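Local coordinates for chorismate mutase protein (Bartonella henselae, PDB 3RMI) that probably catalyses the rearrangement of chorismate to prephenate, the step that commits chorismate to phenylalanine and tyrosine synthesis, and here holds D-malate in its pocket, at residues 33-38 / 85-90. Numbering follows the deposited sequence.
Sequences AERFRC and KFIIKE. With MLT (D-malate), chain D.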
loop_
_atom_site.group_PDB
_atom_site.type_symbol
_atom_site.label_atom_id
_atom_site.label_comp_id
_atom_site.label_asym_id
_atom_site.label_seq_id
_atom_site.Cartn_x
_atom_site.Cartn_y
_atom_site.Cartn_z
ATOM N N ALA A 33 0.099 -2.470 9.387
ATOM C CA ALA A 33 0.526 -2.490 10.776
ATOM C C ALA A 33 1.137 -3.836 11.124
ATOM O O ALA A 33 2.181 -3.887 11.755
ATOM C CB ALA A 33 -0.629 -2.203 11.735
ATOM N N GLU A 34 0.478 -4.934 10.756
ATOM C CA GLU A 34 1.057 -6.241 11.074
ATOM C C GLU A 34 2.335 -6.510 10.282
ATOM O O GLU A 34 3.282 -7.067 10.828
ATOM C CB GLU A 34 0.057 -7.376 10.877
ATOM C CG GLU A 34 -1.024 -7.430 11.956
ATOM C CD GLU A 34 -0.459 -7.562 13.376
ATOM O OE1 GLU A 34 0.379 -8.469 13.651
ATOM O OE2 GLU A 34 -0.867 -6.741 14.219
ATOM N N ARG A 35 2.366 -6.100 9.020
ATOM C CA ARG A 35 3.549 -6.319 8.170
ATOM C C ARG A 35 4.753 -5.632 8.776
ATOM O O ARG A 35 5.860 -6.197 8.781
ATOM C CB ARG A 35 3.336 -5.733 6.790
ATOM C CG ARG A 35 4.324 -6.265 5.726
ATOM C CD ARG A 35 4.249 -5.413 4.501
ATOM N NE ARG A 35 4.977 -5.939 3.354
ATOM C CZ ARG A 35 6.304 -5.867 3.196
ATOM N NH1 ARG A 35 7.089 -5.357 4.139
ATOM N NH2 ARG A 35 6.852 -6.332 2.103
ATOM N N PHE A 36 4.536 -4.408 9.289
ATOM C CA PHE A 36 5.620 -3.648 9.901
ATOM C C PHE A 36 6.038 -4.212 11.273
ATOM O O PHE A 36 7.190 -4.087 11.667
ATOM C CB PHE A 36 5.290 -2.148 9.937
ATOM C CG PHE A 36 5.685 -1.442 8.679
ATOM C CD1 PHE A 36 7.011 -1.062 8.476
ATOM C CD2 PHE A 36 4.780 -1.263 7.649
ATOM C CE1 PHE A 36 7.400 -0.448 7.295
ATOM C CE2 PHE A 36 5.169 -0.665 6.444
ATOM C CZ PHE A 36 6.476 -0.256 6.282
ATOM N N ARG A 37 5.118 -4.856 11.987
ATOM C CA ARG A 37 5.492 -5.597 13.166
ATOM C C ARG A 37 6.472 -6.693 12.767
ATOM O O ARG A 37 7.488 -6.850 13.418
ATOM C CB ARG A 37 4.269 -6.158 13.899
ATOM C CG ARG A 37 3.766 -5.178 14.956
ATOM C CD ARG A 37 2.243 -5.252 15.256
ATOM N NE ARG A 37 1.874 -6.436 16.048
ATOM C CZ ARG A 37 1.831 -6.520 17.378
ATOM N NH1 ARG A 37 2.146 -5.486 18.141
ATOM N NH2 ARG A 37 1.470 -7.663 17.955
ATOM N N CYS A 38 6.212 -7.393 11.665
ATOM C CA CYS A 38 7.126 -8.455 11.208
ATOM C C CYS A 38 8.437 -7.921 10.741
ATOM O O CYS A 38 9.464 -8.412 11.158
ATOM C CB CYS A 38 6.541 -9.268 10.065
ATOM S SG CYS A 38 5.302 -10.355 10.613
ATOM N N LYS A 85 7.979 -1.839 -3.868
ATOM C CA LYS A 85 9.208 -1.099 -3.722
ATOM C C LYS A 85 9.036 0.087 -2.792
ATOM O O LYS A 85 9.957 0.460 -2.072
ATOM C CB LYS A 85 9.719 -0.614 -5.093
ATOM C CG LYS A 85 10.455 -1.701 -5.891
ATOM C CD LYS A 85 11.132 -1.149 -7.159
ATOM C CE LYS A 85 12.414 -1.915 -7.448
ATOM N NZ LYS A 85 12.797 -1.858 -8.901
ATOM N N PHE A 86 7.856 0.693 -2.831
ATOM C CA PHE A 86 7.483 1.760 -1.909
ATOM C C PHE A 86 7.517 1.263 -0.474
ATOM O O PHE A 86 8.042 1.934 0.418
ATOM C CB PHE A 86 6.080 2.296 -2.274
ATOM C CG PHE A 86 5.546 3.313 -1.312
ATOM C CD1 PHE A 86 5.926 4.654 -1.421
ATOM C CD2 PHE A 86 4.672 2.938 -0.303
ATOM C CE1 PHE A 86 5.444 5.603 -0.544
ATOM C CE2 PHE A 86 4.186 3.878 0.601
ATOM C CZ PHE A 86 4.576 5.222 0.474
ATOM N N ILE A 87 6.959 0.085 -0.241
ATOM C CA ILE A 87 6.997 -0.484 1.093
ATOM C C ILE A 87 8.440 -0.837 1.500
ATOM O O ILE A 87 8.875 -0.548 2.617
ATOM C CB ILE A 87 6.115 -1.724 1.200
ATOM C CG1 ILE A 87 4.652 -1.367 0.924
ATOM C CG2 ILE A 87 6.211 -2.310 2.571
ATOM C CD1 ILE A 87 4.091 -0.351 1.928
ATOM N N ILE A 88 9.194 -1.423 0.586
ATOM C CA ILE A 88 10.537 -1.910 0.933
ATOM C C ILE A 88 11.466 -0.768 1.278
ATOM O O ILE A 88 12.350 -0.914 2.112
ATOM C CB ILE A 88 11.144 -2.691 -0.205
ATOM C CG1 ILE A 88 10.473 -4.056 -0.330
ATOM C CG2 ILE A 88 12.686 -2.819 -0.037
ATOM C CD1 ILE A 88 10.980 -4.837 -1.603
ATOM N N LYS A 89 11.277 0.375 0.635
ATOM C CA LYS A 89 12.097 1.570 0.929
ATOM C C LYS A 89 11.892 2.019 2.394
ATOM O O LYS A 89 12.841 2.416 3.084
ATOM C CB LYS A 89 11.707 2.695 -0.041
ATOM C CG LYS A 89 12.683 3.843 -0.190
ATOM C CD LYS A 89 12.045 5.006 -0.974
ATOM C CE LYS A 89 12.926 6.254 -0.961
ATOM N NZ LYS A 89 12.106 7.465 -1.309
ATOM N N GLU A 90 10.658 1.938 2.880
ATOM C CA GLU A 90 10.407 2.274 4.259
ATOM C C GLU A 90 11.058 1.236 5.150
ATOM O O GLU A 90 11.662 1.562 6.162
ATOM C CB GLU A 90 8.915 2.314 4.522
ATOM C CG GLU A 90 8.563 2.715 5.937
ATOM C CD GLU A 90 9.034 4.116 6.295
ATOM O OE1 GLU A 90 9.330 4.915 5.372
ATOM O OE2 GLU A 90 9.085 4.425 7.502
HETATM C C1 MLT D . 13.226 -7.812 4.644
HETATM O O1 MLT D . 14.393 -8.252 4.882
HETATM O O2 MLT D . 13.184 -6.603 4.463
HETATM C C2 MLT D . 11.977 -8.664 4.613
HETATM O O3 MLT D . 12.463 -9.913 4.227
HETATM C C3 MLT D . 10.778 -8.421 3.692
HETATM C C4 MLT D . 10.590 -7.050 3.012
HETATM O O4 MLT D . 11.492 -6.541 2.248
HETATM O O5 MLT D . 9.503 -6.418 3.140
#
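Arg35 leaves its helix with CG opposite the backbone N (chi1 -163°) and stays extended as far as NE, so its guanidinium reaches Ile87, whose CG2 is likewise set trans to its own backbone N and directed at the arginine. The two residues belong to helices 4-48 and 77-106 of an all-helical, dimeric chorismate mutase type II fold. The axes of segments 33-38 and 85-90 come within 11.9 Å and cross at -46°, wide enough that the side chains, not the backbones, make the contact. Ile87 CG2 lies over one face of the guanidinium, toward its rim, 3.5 Å from Arg35 NH1. A branched aliphatic residue suits this place because its methyl can pack on the flat face without competing for the N-H groups, which point outward in the plane. At that edge the malate carboxylate oxygen O5 sits in the fork between the two terminal nitrogens, 2.8 Å from Arg35 NH1 and equally far from Arg35 NH2. Both bonds are bent, near 138°, as expected when one oxygen is shared by two donors. Arg35 NE turns to Asp25 of the second subunit in a salt bridge, which would help fix the rotation of the group; arginine suits the site because its three nitrogens serve both partners. Arg58, Gln62 and Lys46 of the same chain and Arg18 of the second subunit also bond malate, a basic pocket consistent with the site for the dicarboxylate chorismate. One turn after Ile87, Glu90 meets Phe36, whose broad ring can touch Ile87, Glu90 and Phe79 of the second subunit at once. The glutamate suits this margin because its methylene groups can pack obliquely against the ring while the chain, bent at chi2 (62°), carries the carboxylate onward. Glu90 CG lies 3.6 Å from Phe36 CE1.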